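Local coordinates for protein putative alcohol dehydrogenase (Sinorhizobium meliloti, PDB 4J6F) that probably acts as a nicotinamide-linked oxidoreductase of the medium-chain dehydrogenase/reductase family, assigned as an alcohol dehydrogenase, at residues Lys67-Gly72 and Asp113-Ile118; Gly131-Val136 and Leu180-Leu185; Lys32-Val37 and Ala163-Leu168; Ser359-Ala364 and Leu377-Asp382; Leu185-Cys190 and Pro350-Val355. One frame throughout, in Å; residues are numbered along the deposited sequence.

Interaction 1 (Lys67-Gly72 and Asp113-Ile118); sequences KVTACG and DTVGHI
V115 and A70 share the straightest bond of this strand pair: V115 N points at A70 O over 2.9 Å, with an N-H...O angle of 178°. The carbonyl of V115 in turn receives two donors, T69 N at 2.9 Å and, weakly, A70 N at 3.3 Å. Toward one end K67 N binds H117 O at 2.7 Å, and toward the other G72 N binds D113 O at 3.0 Å. Among the side chains, T69 meets H117. With chi1 at 49° the threonine OG1 stands between backbone N and carbonyl carbon, which leaves T69 CG2 to meet the edge of the H117 ring, 3.6 Å from CD2. T69 OG1 and H117 NE2 both hydrogen-bond outside the pair, to the carboxylate oxygen OD2 of D182. A valine in place of this threonine would probably leave D182 OD2 with H117 but without its hydroxyl partner. T114 crosses V68 at about a right angle, its CG2 lying 3.5 Å from V68 CG1. Glycine suits position 116, because a beta-carbon there would probably come too near K67 O. Small A70 and branched V115 share one face of the sheet, against the loop residue A186, whereas C71 and T114 share the other. Two residues, T69 and A70, thus stand opposite the single V115, a classic beta bulge in an antiparallel pair of the GroES-like domain.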
# COMPACT_ATOMS: atom_id res chain seq x y z
N LYS A 67 -14.25 3.38 -38.65
CA LYS A 67 -13.12 3.27 -39.54
C LYS A 67 -11.91 3.89 -38.82
O LYS A 67 -11.86 5.11 -38.61
CB LYS A 67 -13.40 3.97 -40.87
CG LYS A 67 -12.16 4.16 -41.71
CD LYS A 67 -12.39 4.00 -43.20
CE LYS A 67 -11.05 3.80 -43.89
NZ LYS A 67 -11.10 4.44 -45.23
N VAL A 68 -10.96 3.04 -38.43
CA VAL A 68 -9.83 3.49 -37.61
C VAL A 68 -8.94 4.44 -38.37
O VAL A 68 -8.54 4.17 -39.49
CB VAL A 68 -8.95 2.32 -37.12
CG1 VAL A 68 -8.04 2.80 -36.00
CG2 VAL A 68 -9.80 1.15 -36.67
N THR A 69 -8.62 5.57 -37.76
CA THR A 69 -7.77 6.54 -38.42
C THR A 69 -6.42 6.63 -37.75
O THR A 69 -5.43 6.98 -38.41
CB THR A 69 -8.44 7.90 -38.51
OG1 THR A 69 -8.94 8.25 -37.21
CG2 THR A 69 -9.61 7.85 -39.52
N ALA A 70 -6.39 6.28 -36.46
CA ALA A 70 -5.17 6.28 -35.62
C ALA A 70 -5.32 5.34 -34.43
O ALA A 70 -6.43 5.15 -33.93
CB ALA A 70 -4.85 7.69 -35.13
N CYS A 71 -4.21 4.74 -33.98
CA CYS A 71 -4.20 3.92 -32.77
C CYS A 71 -2.85 3.99 -32.04
O CYS A 71 -1.81 3.68 -32.63
CB CYS A 71 -4.53 2.46 -33.08
SG CYS A 71 -4.81 1.49 -31.57
N GLY A 72 -2.87 4.38 -30.77
CA GLY A 72 -1.63 4.62 -30.04
C GLY A 72 -1.09 3.37 -29.39
O GLY A 72 -1.86 2.54 -28.93
N ASP A 113 -5.58 2.56 -27.87
CA ASP A 113 -5.86 4.00 -28.04
C ASP A 113 -6.39 4.35 -29.42
O ASP A 113 -5.73 5.03 -30.19
CB ASP A 113 -4.61 4.81 -27.74
CG ASP A 113 -4.10 4.58 -26.34
OD1 ASP A 113 -4.91 4.14 -25.50
OD2 ASP A 113 -2.90 4.84 -26.09
N THR A 114 -7.60 3.89 -29.70
CA THR A 114 -8.17 3.98 -31.04
C THR A 114 -8.99 5.26 -31.25
O THR A 114 -9.83 5.63 -30.42
CB THR A 114 -9.05 2.75 -31.33
OG1 THR A 114 -8.29 1.57 -31.04
CG2 THR A 114 -9.47 2.70 -32.77
N VAL A 115 -8.73 5.92 -32.37
CA VAL A 115 -9.59 7.00 -32.83
C VAL A 115 -10.12 6.61 -34.21
O VAL A 115 -9.39 6.01 -35.01
CB VAL A 115 -8.83 8.36 -32.89
CG1 VAL A 115 -9.70 9.44 -33.52
CG2 VAL A 115 -8.38 8.79 -31.50
N GLY A 116 -11.38 6.94 -34.50
CA GLY A 116 -11.94 6.71 -35.83
C GLY A 116 -13.27 7.39 -36.11
O GLY A 116 -13.73 8.23 -35.34
N HIS A 117 -13.89 7.00 -37.23
CA HIS A 117 -15.17 7.56 -37.69
C HIS A 117 -16.23 6.47 -37.76
O HIS A 117 -16.02 5.41 -38.36
CB HIS A 117 -14.97 8.25 -39.05
CG HIS A 117 -14.04 9.42 -38.98
ND1 HIS A 117 -14.48 10.73 -39.03
CD2 HIS A 117 -12.70 9.48 -38.80
CE1 HIS A 117 -13.45 11.55 -38.91
NE2 HIS A 117 -12.35 10.82 -38.76
N ILE A 118 -17.36 6.69 -37.09
CA ILE A 118 -18.44 5.71 -37.09
C ILE A 118 -18.99 5.60 -38.50
O ILE A 118 -19.42 6.60 -39.06
CB ILE A 118 -19.57 6.12 -36.13
CG1 ILE A 118 -19.03 6.30 -34.71
CG2 ILE A 118 -20.70 5.09 -36.19
CD1 ILE A 118 -20.10 6.50 -33.66

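Interaction 2 (Gly131-Val136 and Leu180-Leu185); sequences GERVMV and LTDIEL
R133 and D182 lie 8.0 Å apart from CA to CA, and M135 and L185 6.9 Å, so the backbones stay apart and side chains of strand 133-140 span the gap to the start of helix 182-185. Arginine suits the first position because it is long and can bend. Its chain turns at chi2 (-88°) and again at chi3, which swings the guanidinium round to the start of the helix. There NH2 serves two acceptors. L180 O, 2.7 Å from R133 NH2, lies in the guanidinium plane and is reached almost straight, at 169°. D182 OD1, 3.1 Å from R133 NH2, completes a salt bridge, but lies tilted from that plane, the carboxylate itself being turned 57° against it. The other oxygen, D182 OD2, is held by T69 and H117, so the aspartate is shared between helix and sheet. L185 supplies the apolar part: its CD2 sits over the centre of one guanidinium face, 3.5 Å from R133 CZ. With alanine in place of this arginine, L180 O and D182 OD1 would probably lose this donor, and a gap would open beside the L185 methyl CD2. Selenomethionine M135 packs deeper, its CG 4.3 Å from L185 CG. The helical turn is closed by L185 N bonding to T181 O at 2.9 Å, while E184 OE2 accepts a hydrogen bond from T181 N at 3.1 Å. The whole is a strand-to-helix packing in which one arginine ties the beta sheet of the GroES-like fold to the N-terminal end of a short helix.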
# COMPACT_ATOMS: atom_id res chain seq x y z
N GLY A 131 -20.78 9.08 -39.04
CA GLY A 131 -19.99 10.22 -39.48
C GLY A 131 -19.22 10.92 -38.38
O GLY A 131 -18.38 11.77 -38.66
N GLU A 132 -19.51 10.56 -37.12
CA GLU A 132 -18.87 11.17 -35.96
C GLU A 132 -17.42 10.72 -35.80
O GLU A 132 -17.08 9.57 -36.10
CB GLU A 132 -19.63 10.82 -34.70
CG GLU A 132 -20.73 11.80 -34.37
CD GLU A 132 -21.69 11.29 -33.31
OE1 GLU A 132 -21.30 10.39 -32.52
OE2 GLU A 132 -22.83 11.77 -33.27
N ARG A 133 -16.58 11.64 -35.33
CA ARG A 133 -15.19 11.36 -35.02
C ARG A 133 -15.14 10.99 -33.53
O ARG A 133 -15.46 11.81 -32.66
CB ARG A 133 -14.33 12.59 -35.33
CG ARG A 133 -12.83 12.33 -35.38
CD ARG A 133 -12.16 12.48 -34.01
NE ARG A 133 -12.36 13.78 -33.36
CZ ARG A 133 -11.48 14.79 -33.36
NH1 ARG A 133 -11.77 15.92 -32.72
NH2 ARG A 133 -10.30 14.66 -33.97
N VAL A 134 -14.77 9.75 -33.25
CA VAL A 134 -14.76 9.26 -31.88
C VAL A 134 -13.40 8.80 -31.36
O VAL A 134 -12.57 8.24 -32.08
CB VAL A 134 -15.79 8.13 -31.65
CG1 VAL A 134 -17.20 8.66 -31.88
CG2 VAL A 134 -15.50 6.92 -32.52
N MSE A 135 -13.19 9.08 -30.08
CA MSE A 135 -12.12 8.50 -29.31
C MSE A 135 -12.70 7.35 -28.55
O MSE A 135 -13.66 7.53 -27.80
CB MSE A 135 -11.66 9.57 -28.34
CG MSE A 135 -10.37 9.16 -27.66
SE MSE A 135 -10.10 10.41 -26.18
CE MSE A 135 -9.68 9.10 -24.77
N VAL A 136 -12.14 6.16 -28.75
CA VAL A 136 -12.59 4.95 -28.07
C VAL A 136 -12.12 4.90 -26.62
O VAL A 136 -10.93 5.10 -26.34
CB VAL A 136 -12.05 3.71 -28.79
CG1 VAL A 136 -12.28 2.45 -27.96
CG2 VAL A 136 -12.69 3.57 -30.16
N LEU A 180 -8.28 18.91 -32.06
CA LEU A 180 -7.13 18.05 -32.28
C LEU A 180 -7.32 17.06 -33.42
O LEU A 180 -8.42 16.58 -33.66
CB LEU A 180 -6.80 17.27 -31.02
CG LEU A 180 -6.50 17.96 -29.68
CD1 LEU A 180 -6.28 16.89 -28.61
CD2 LEU A 180 -5.33 18.93 -29.72
N THR A 181 -6.22 16.78 -34.11
CA THR A 181 -6.08 15.68 -35.07
C THR A 181 -6.51 14.34 -34.49
O THR A 181 -6.37 14.10 -33.30
CB THR A 181 -4.60 15.51 -35.43
OG1 THR A 181 -4.00 16.79 -35.55
CG2 THR A 181 -4.42 14.82 -36.73
N ASP A 182 -7.00 13.46 -35.36
CA ASP A 182 -7.24 12.07 -35.00
C ASP A 182 -5.98 11.46 -34.38
O ASP A 182 -6.05 10.83 -33.31
CB ASP A 182 -7.71 11.25 -36.20
CG ASP A 182 -9.03 11.76 -36.78
OD1 ASP A 182 -9.59 12.77 -36.28
OD2 ASP A 182 -9.52 11.14 -37.76
N ILE A 183 -4.83 11.66 -35.02
CA ILE A 183 -3.55 11.19 -34.46
C ILE A 183 -3.28 11.75 -33.06
O ILE A 183 -2.87 11.01 -32.17
CB ILE A 183 -2.35 11.50 -35.39
CG1 ILE A 183 -2.43 10.66 -36.68
CG2 ILE A 183 -1.04 11.23 -34.66
CD1 ILE A 183 -1.51 11.09 -37.81
N GLU A 184 -3.53 13.05 -32.86
CA GLU A 184 -3.26 13.70 -31.58
C GLU A 184 -4.14 13.12 -30.49
O GLU A 184 -3.69 12.85 -29.38
CB GLU A 184 -3.47 15.22 -31.70
CG GLU A 184 -2.45 15.89 -32.61
CD GLU A 184 -2.56 17.41 -32.65
OE1 GLU A 184 -1.49 18.06 -32.56
OE2 GLU A 184 -3.68 17.95 -32.77
N LEU A 185 -5.40 12.91 -30.84
CA LEU A 185 -6.38 12.35 -29.94
C LEU A 185 -6.07 10.90 -29.55
O LEU A 185 -6.48 10.44 -28.50
CB LEU A 185 -7.74 12.41 -30.63
CG LEU A 185 -8.98 12.61 -29.78
CD1 LEU A 185 -8.79 13.75 -28.80
CD2 LEU A 185 -10.14 12.89 -30.72

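Interaction 3 (Lys32-Val37 and Ala163-Leu168); sequences KTMTAV and AEYMAL
M34 pushes its selenium, SE, into the hollow between A163 and Y165, 4.0 Å from A163 CB and 3.6 Å from Y165 N. The side chain gets there from the crowded position, CG between backbone N and carbonyl carbon (chi1 57°), and then runs out extended. A long, unbranched methionine, here as selenomethionine, suits such a groove. Its SE also lies 3.9 Å from Y165 CB and at the edge of the tyrosine ring, 88° off the ring normal, a Met-aromatic contact made from beside the ring. M34 CB likewise comes up near the ring plane. Beyond this bump the backbones close in at A36 and A163, where two small methyls face each other with CB to CB 3.6 Å; alanine at both places lets the chains approach this nearly. The pair forms a single bridge, and it is here that strand 33-39, the middle strand of a small antiparallel sheet, comes against the chain leading into strand 165-169 of the large sheet of the GroES-like domain. E164 pairs with the backbone of T35 on both its N-H and its C=O. Its extended side chain crosses that of T35 at a slant and offers OE1 to T35 N at 3.0 Å, the bond nearly straight at 173° although the donor stands well above the carboxylate plane. In return E164 N reaches T35 O at 3.2 Å, meeting it nearly along the C=O axis. The glutamate's CG fits against this same carbonyl, and its carboxylate carbon CD rests 3.8 Å from T35 CB.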
# COMPACT_ATOMS: atom_id res chain seq x y z
N LYS A 32 -15.94 -6.09 -47.13
CA LYS A 32 -16.25 -7.29 -46.35
C LYS A 32 -15.00 -7.90 -45.69
O LYS A 32 -15.11 -8.61 -44.68
CB LYS A 32 -17.05 -8.31 -47.17
CG LYS A 32 -18.40 -7.81 -47.72
CD LYS A 32 -19.38 -7.29 -46.64
CE LYS A 32 -20.85 -7.55 -46.98
NZ LYS A 32 -21.27 -7.08 -48.33
N THR A 33 -13.83 -7.61 -46.24
CA THR A 33 -12.57 -7.98 -45.58
C THR A 33 -11.68 -6.74 -45.40
O THR A 33 -11.86 -5.72 -46.07
CB THR A 33 -11.81 -9.11 -46.32
OG1 THR A 33 -11.42 -8.66 -47.63
CG2 THR A 33 -12.67 -10.37 -46.45
N MSE A 34 -10.73 -6.84 -44.48
CA MSE A 34 -9.85 -5.71 -44.16
C MSE A 34 -8.44 -6.15 -43.84
O MSE A 34 -8.14 -7.34 -43.70
CB MSE A 34 -10.42 -4.94 -42.97
CG MSE A 34 -10.58 -5.87 -41.76
SE MSE A 34 -10.92 -4.83 -40.12
CE MSE A 34 -11.16 -6.26 -38.79
N THR A 35 -7.58 -5.14 -43.73
CA THR A 35 -6.20 -5.31 -43.32
C THR A 35 -6.11 -5.16 -41.80
O THR A 35 -6.79 -4.30 -41.22
CB THR A 35 -5.33 -4.25 -44.01
OG1 THR A 35 -5.29 -4.53 -45.41
CG2 THR A 35 -3.94 -4.25 -43.49
N ALA A 36 -5.31 -6.00 -41.16
CA ALA A 36 -5.11 -5.92 -39.71
C ALA A 36 -3.84 -6.64 -39.33
O ALA A 36 -3.41 -7.58 -40.01
CB ALA A 36 -6.28 -6.53 -38.96
N VAL A 37 -3.24 -6.18 -38.23
CA VAL A 37 -2.09 -6.87 -37.66
C VAL A 37 -2.63 -7.81 -36.60
O VAL A 37 -3.27 -7.37 -35.65
CB VAL A 37 -1.06 -5.89 -37.10
CG1 VAL A 37 -0.04 -6.62 -36.25
CG2 VAL A 37 -0.39 -5.13 -38.24
N ALA A 163 -6.17 -2.33 -36.94
CA ALA A 163 -6.97 -2.82 -38.05
C ALA A 163 -7.61 -1.60 -38.72
O ALA A 163 -7.49 -0.47 -38.18
CB ALA A 163 -8.04 -3.75 -37.53
N GLU A 164 -8.26 -1.79 -39.87
CA GLU A 164 -8.94 -0.69 -40.59
C GLU A 164 -10.32 -0.36 -40.00
O GLU A 164 -10.81 0.76 -40.15
CB GLU A 164 -9.07 -0.99 -42.08
CG GLU A 164 -7.74 -1.06 -42.80
CD GLU A 164 -7.86 -1.48 -44.27
OE1 GLU A 164 -8.58 -2.46 -44.59
OE2 GLU A 164 -7.20 -0.83 -45.10
N TYR A 165 -10.94 -1.34 -39.34
CA TYR A 165 -12.27 -1.18 -38.75
C TYR A 165 -12.34 -1.84 -37.39
O TYR A 165 -11.65 -2.81 -37.13
CB TYR A 165 -13.33 -1.78 -39.67
CG TYR A 165 -13.39 -1.10 -41.01
CD1 TYR A 165 -14.12 0.08 -41.18
CD2 TYR A 165 -12.70 -1.61 -42.11
CE1 TYR A 165 -14.17 0.72 -42.40
CE2 TYR A 165 -12.75 -0.97 -43.34
CZ TYR A 165 -13.48 0.19 -43.47
OH TYR A 165 -13.54 0.84 -44.68
N MSE A 166 -13.18 -1.31 -36.51
CA MSE A 166 -13.31 -1.88 -35.18
C MSE A 166 -14.73 -1.77 -34.71
O MSE A 166 -15.39 -0.74 -34.90
CB MSE A 166 -12.38 -1.12 -34.24
CG MSE A 166 -12.25 -1.77 -32.87
SE MSE A 166 -11.31 -0.50 -31.70
CE MSE A 166 -11.94 -1.22 -29.98
N ALA A 167 -15.21 -2.86 -34.11
CA ALA A 167 -16.52 -2.88 -33.45
C ALA A 167 -16.33 -2.51 -31.98
O ALA A 167 -15.31 -2.84 -31.39
CB ALA A 167 -17.14 -4.26 -33.56
N LEU A 168 -17.30 -1.82 -31.39
CA LEU A 168 -17.26 -1.48 -29.96
C LEU A 168 -18.60 -0.95 -29.50
O LEU A 168 -19.35 -0.41 -30.31
CB LEU A 168 -16.19 -0.44 -29.66
CG LEU A 168 -16.38 0.93 -30.28
CD1 LEU A 168 -16.00 2.01 -29.29
CD2 LEU A 168 -15.56 1.04 -31.55

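Interaction 4 (Ser359-Ala364 and Leu377-Asp382); sequences SEFHRA and LVVVPD
F361 and A364, in the first turn of the helix of a beta-alpha-beta unit made of strand 352-357, helix 361-370 and strand 376-380, both pack onto V379 of its second strand. In this unit the two strands run parallel and the helix covers one side of them. F361 carries its CG anti to the backbone N (chi1 -158°), which turns the ring toward the strand. There CE1 comes 4.1 Å from V379 CG2, the two side chains crossing at about a right angle. The same phenyl ring makes an edge-to-face contact with Y162, so it also joins the unit to the neighbouring loop. A364 is the small residue of the interface: its CB lies 4.5 Å from V379 CG2, letting the helix lie near the strand. L377 reaches the same turn of helix with its CD1, 3.9 Å from A364 O. Beside this apolar patch S359, just ahead of the helix, turns OG between backbone N and carbonyl carbon and bonds D382 O at 2.8 Å, in the carbonyl plane and on a lone pair. S359 N adds a weak bond to D382 O at 3.4 Å. The serine thus grips one oxygen twice, although D382, the last residue, is poorly ordered. The chemistry implies a division of labour: buried apolar side chains pack the helix on its strand, while a lighter polar link, probably loose, meets the chain end at the exposed edge of the contact.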
# COMPACT_ATOMS: atom_id res chain seq x y z
N SER A 359 1.16 -1.07 -42.02
CA SER A 359 1.98 -2.01 -42.76
C SER A 359 3.42 -2.10 -42.24
O SER A 359 4.16 -2.99 -42.64
CB SER A 359 2.01 -1.63 -44.24
OG SER A 359 2.54 -0.33 -44.38
N GLU A 360 3.82 -1.20 -41.36
CA GLU A 360 5.17 -1.27 -40.83
C GLU A 360 5.19 -1.42 -39.29
O GLU A 360 6.02 -0.83 -38.57
CB GLU A 360 5.99 -0.08 -41.33
CG GLU A 360 6.46 -0.28 -42.76
CD GLU A 360 6.81 1.01 -43.48
OE1 GLU A 360 7.14 2.01 -42.80
OE2 GLU A 360 6.74 1.02 -44.73
N PHE A 361 4.28 -2.27 -38.81
CA PHE A 361 4.14 -2.54 -37.39
C PHE A 361 5.40 -3.07 -36.70
O PHE A 361 5.67 -2.73 -35.54
CB PHE A 361 2.96 -3.47 -37.13
CG PHE A 361 2.45 -3.37 -35.72
CD1 PHE A 361 1.48 -2.44 -35.39
CD2 PHE A 361 2.99 -4.17 -34.70
CE1 PHE A 361 1.03 -2.33 -34.08
CE2 PHE A 361 2.54 -4.07 -33.40
CZ PHE A 361 1.56 -3.15 -33.09
N HIS A 362 6.18 -3.90 -37.39
CA HIS A 362 7.39 -4.45 -36.81
C HIS A 362 8.38 -3.34 -36.51
O HIS A 362 8.99 -3.32 -35.43
CB HIS A 362 7.98 -5.55 -37.70
CG HIS A 362 7.15 -6.81 -37.73
ND1 HIS A 362 7.66 -8.05 -37.42
CD2 HIS A 362 5.83 -7.00 -37.99
CE1 HIS A 362 6.71 -8.96 -37.51
NE2 HIS A 362 5.59 -8.35 -37.85
N ARG A 363 8.51 -2.40 -37.44
CA ARG A 363 9.39 -1.26 -37.25
C ARG A 363 8.85 -0.39 -36.11
O ARG A 363 9.62 0.07 -35.26
CB ARG A 363 9.52 -0.45 -38.54
CG ARG A 363 10.66 0.56 -38.54
CD ARG A 363 10.65 1.42 -39.80
NE ARG A 363 10.19 2.78 -39.51
CZ ARG A 363 9.07 3.32 -39.98
NH1 ARG A 363 8.74 4.57 -39.64
NH2 ARG A 363 8.26 2.62 -40.77
N ALA A 364 7.53 -0.21 -36.08
CA ALA A 364 6.86 0.57 -35.04
C ALA A 364 7.12 0.03 -33.64
O ALA A 364 7.45 0.78 -32.72
CB ALA A 364 5.38 0.63 -35.29
N LEU A 377 3.82 6.80 -29.54
CA LEU A 377 3.85 6.41 -30.94
C LEU A 377 2.43 6.02 -31.38
O LEU A 377 1.67 5.40 -30.61
CB LEU A 377 4.86 5.28 -31.19
CG LEU A 377 6.31 5.54 -30.76
CD1 LEU A 377 7.21 4.40 -31.21
CD2 LEU A 377 6.89 6.86 -31.26
N VAL A 378 2.08 6.45 -32.59
CA VAL A 378 0.73 6.25 -33.14
C VAL A 378 0.78 5.43 -34.43
O VAL A 378 1.59 5.71 -35.33
CB VAL A 378 0.04 7.60 -33.43
CG1 VAL A 378 -1.36 7.38 -33.95
CG2 VAL A 378 0.03 8.45 -32.17
N VAL A 379 -0.09 4.42 -34.52
CA VAL A 379 -0.18 3.58 -35.72
C VAL A 379 -1.39 3.95 -36.58
O VAL A 379 -2.51 3.98 -36.08
CB VAL A 379 -0.23 2.09 -35.35
CG1 VAL A 379 -0.47 1.26 -36.59
CG2 VAL A 379 1.07 1.68 -34.68
N VAL A 380 -1.13 4.23 -37.86
CA VAL A 380 -2.17 4.62 -38.81
C VAL A 380 -2.38 3.56 -39.89
O VAL A 380 -1.41 3.07 -40.43
CB VAL A 380 -1.81 5.96 -39.47
CG1 VAL A 380 -2.71 6.24 -40.68
CG2 VAL A 380 -1.91 7.08 -38.45
N PRO A 381 -3.64 3.20 -40.21
CA PRO A 381 -3.87 2.22 -41.27
C PRO A 381 -3.41 2.66 -42.66
O PRO A 381 -3.63 3.81 -43.05
CB PRO A 381 -5.38 2.01 -41.24
CG PRO A 381 -5.73 2.25 -39.80
CD PRO A 381 -4.87 3.43 -39.43
N ASP A 382 -2.74 1.72 -43.35
CA ASP A 382 -2.21 1.79 -44.72
C ASP A 382 -1.04 0.81 -44.86
O ASP A 382 0.07 1.07 -44.39
CB ASP A 382 -1.76 3.20 -45.12
CG ASP A 382 -2.78 3.92 -46.00
OD1 ASP A 382 -3.93 3.43 -46.13
OD2 ASP A 382 -2.43 4.97 -46.58

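Interaction 5 (Leu185-Cys190 and Pro350-Val355); sequences LATFCC and PLVGGV
P350 brings its ring up to F188 and T187, the last two residues of a type I turn that runs from L185. The F188 tip atom CZ is 3.5 Å from P350 N and 3.9 Å from P350 CB, the proline being met obliquely. T187 comes to the same proline, its OG1 3.7 Å from P350 CB. The proline suits the place, giving rigid carbon and no N-H that would need a partner beside the phenyl ring. L351 follows, and its N-H is served by a water 2.6 Å from L351 N. That water donates a hydrogen bond to T187 OG1 at 3.0 Å, while the hydroxyl is also hydrogen-bonded to E184 O. This bridge joins the turn ahead of helix 189-201 to the chain entering strand 352-357, the first strand of the beta-alpha-beta unit that ends the polypeptide. T187 has chi1 at 69°, which sets OG1 over the centre of the F188 ring and leaves CG2 facing V352. There V352 answers with a methyl, its CG2 3.8 Å from T187 CG2, the side chains crossing at about a right angle. Threonine suits the place, offering a hydroxyl to the water and a methyl to the valine. The backbone here pairs with the last strand, L351 and G353 with K376 and G354 with V378.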
# COMPACT_ATOMS: atom_id res chain seq x y z
N LEU A 185 -5.40 12.91 -30.84
CA LEU A 185 -6.38 12.35 -29.94
C LEU A 185 -6.07 10.90 -29.55
O LEU A 185 -6.48 10.44 -28.50
CB LEU A 185 -7.74 12.41 -30.63
CG LEU A 185 -8.98 12.61 -29.78
CD1 LEU A 185 -8.79 13.75 -28.80
CD2 LEU A 185 -10.14 12.89 -30.72
N ALA A 186 -5.34 10.19 -30.41
CA ALA A 186 -5.02 8.78 -30.17
C ALA A 186 -3.89 8.56 -29.16
O ALA A 186 -3.44 7.43 -28.94
CB ALA A 186 -4.70 8.09 -31.48
N THR A 187 -3.40 9.63 -28.56
CA THR A 187 -2.26 9.51 -27.67
C THR A 187 -2.73 9.26 -26.24
O THR A 187 -1.94 8.88 -25.40
CB THR A 187 -1.34 10.76 -27.72
OG1 THR A 187 -2.00 11.89 -27.15
CG2 THR A 187 -0.95 11.08 -29.15
N PHE A 188 -4.02 9.45 -25.97
CA PHE A 188 -4.48 9.63 -24.59
C PHE A 188 -4.95 8.41 -23.79
O PHE A 188 -4.49 8.21 -22.66
CB PHE A 188 -5.55 10.71 -24.51
CG PHE A 188 -5.05 12.09 -24.84
CD1 PHE A 188 -4.23 12.77 -23.96
CD2 PHE A 188 -5.46 12.73 -25.99
CE1 PHE A 188 -3.80 14.06 -24.25
CE2 PHE A 188 -5.04 14.02 -26.28
CZ PHE A 188 -4.21 14.69 -25.41
N CYS A 189 -5.84 7.58 -24.33
CA CYS A 189 -6.69 6.75 -23.48
C CYS A 189 -6.15 5.69 -22.49
O CYS A 189 -6.51 5.72 -21.34
CB CYS A 189 -7.72 6.06 -24.37
SG CYS A 189 -8.80 4.92 -23.50
N CYS A 190 -5.25 4.80 -22.90
CA CYS A 190 -4.65 3.86 -21.96
C CYS A 190 -3.75 4.52 -20.93
O CYS A 190 -3.99 4.38 -19.73
CB CYS A 190 -3.90 2.74 -22.70
SG CYS A 190 -3.16 1.50 -21.61
N PRO A 350 -1.52 16.72 -26.36
CA PRO A 350 -1.04 15.47 -26.96
C PRO A 350 0.46 15.48 -27.17
O PRO A 350 1.03 16.50 -27.53
CB PRO A 350 -1.77 15.43 -28.30
CG PRO A 350 -1.92 16.87 -28.66
CD PRO A 350 -2.16 17.60 -27.37
N LEU A 351 1.10 14.34 -26.95
CA LEU A 351 2.53 14.21 -27.15
C LEU A 351 2.81 13.20 -28.26
O LEU A 351 2.91 12.00 -28.02
CB LEU A 351 3.21 13.80 -25.85
CG LEU A 351 2.88 14.71 -24.67
CD1 LEU A 351 3.35 14.11 -23.36
CD2 LEU A 351 3.47 16.10 -24.90
N VAL A 352 2.93 13.68 -29.49
CA VAL A 352 3.15 12.73 -30.58
C VAL A 352 4.64 12.50 -30.80
O VAL A 352 5.35 13.40 -31.26
CB VAL A 352 2.44 13.15 -31.88
CG1 VAL A 352 2.73 12.15 -32.98
CG2 VAL A 352 0.94 13.23 -31.64
N GLY A 353 5.10 11.30 -30.46
CA GLY A 353 6.51 10.96 -30.56
C GLY A 353 6.88 10.44 -31.94
O GLY A 353 8.05 10.46 -32.30
N GLY A 354 5.89 9.97 -32.70
CA GLY A 354 6.12 9.48 -34.05
C GLY A 354 4.92 8.74 -34.61
O GLY A 354 4.06 8.29 -33.86
N VAL A 355 4.86 8.61 -35.92
CA VAL A 355 3.71 8.02 -36.57
C VAL A 355 4.14 6.92 -37.51
O VAL A 355 5.07 7.09 -38.29
CB VAL A 355 2.96 9.08 -37.38
CG1 VAL A 355 1.77 8.46 -38.11
CG2 VAL A 355 2.53 10.22 -36.48
O HOH W 1 0.12 12.69 -25.20

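In the fold
Interactions 1 to 5 all reach the mixed sheet of the GroES-like domain. Interaction 1 is the middle of the group, its centre about 7 Å from that of interaction 2 and 11 to 13 Å from the rest. Strand 63-72 pairs with 113-121, 165-169 and 376-380, so it links interactions 1, 3 and 4, while 113-121 pairs with 133-140 of interaction 2. Interactions 2 and 5 share L185, and 4 and 5 meet where strands 352-357 and 376-380 lie parallel. Along the chain interaction 1 falls within the span of interaction 3, which crosses interaction 2. Sequence-distant parts are thereby drawn together, the C-terminal strand 376-380 pairing with strand 63-72, far earlier in the chain.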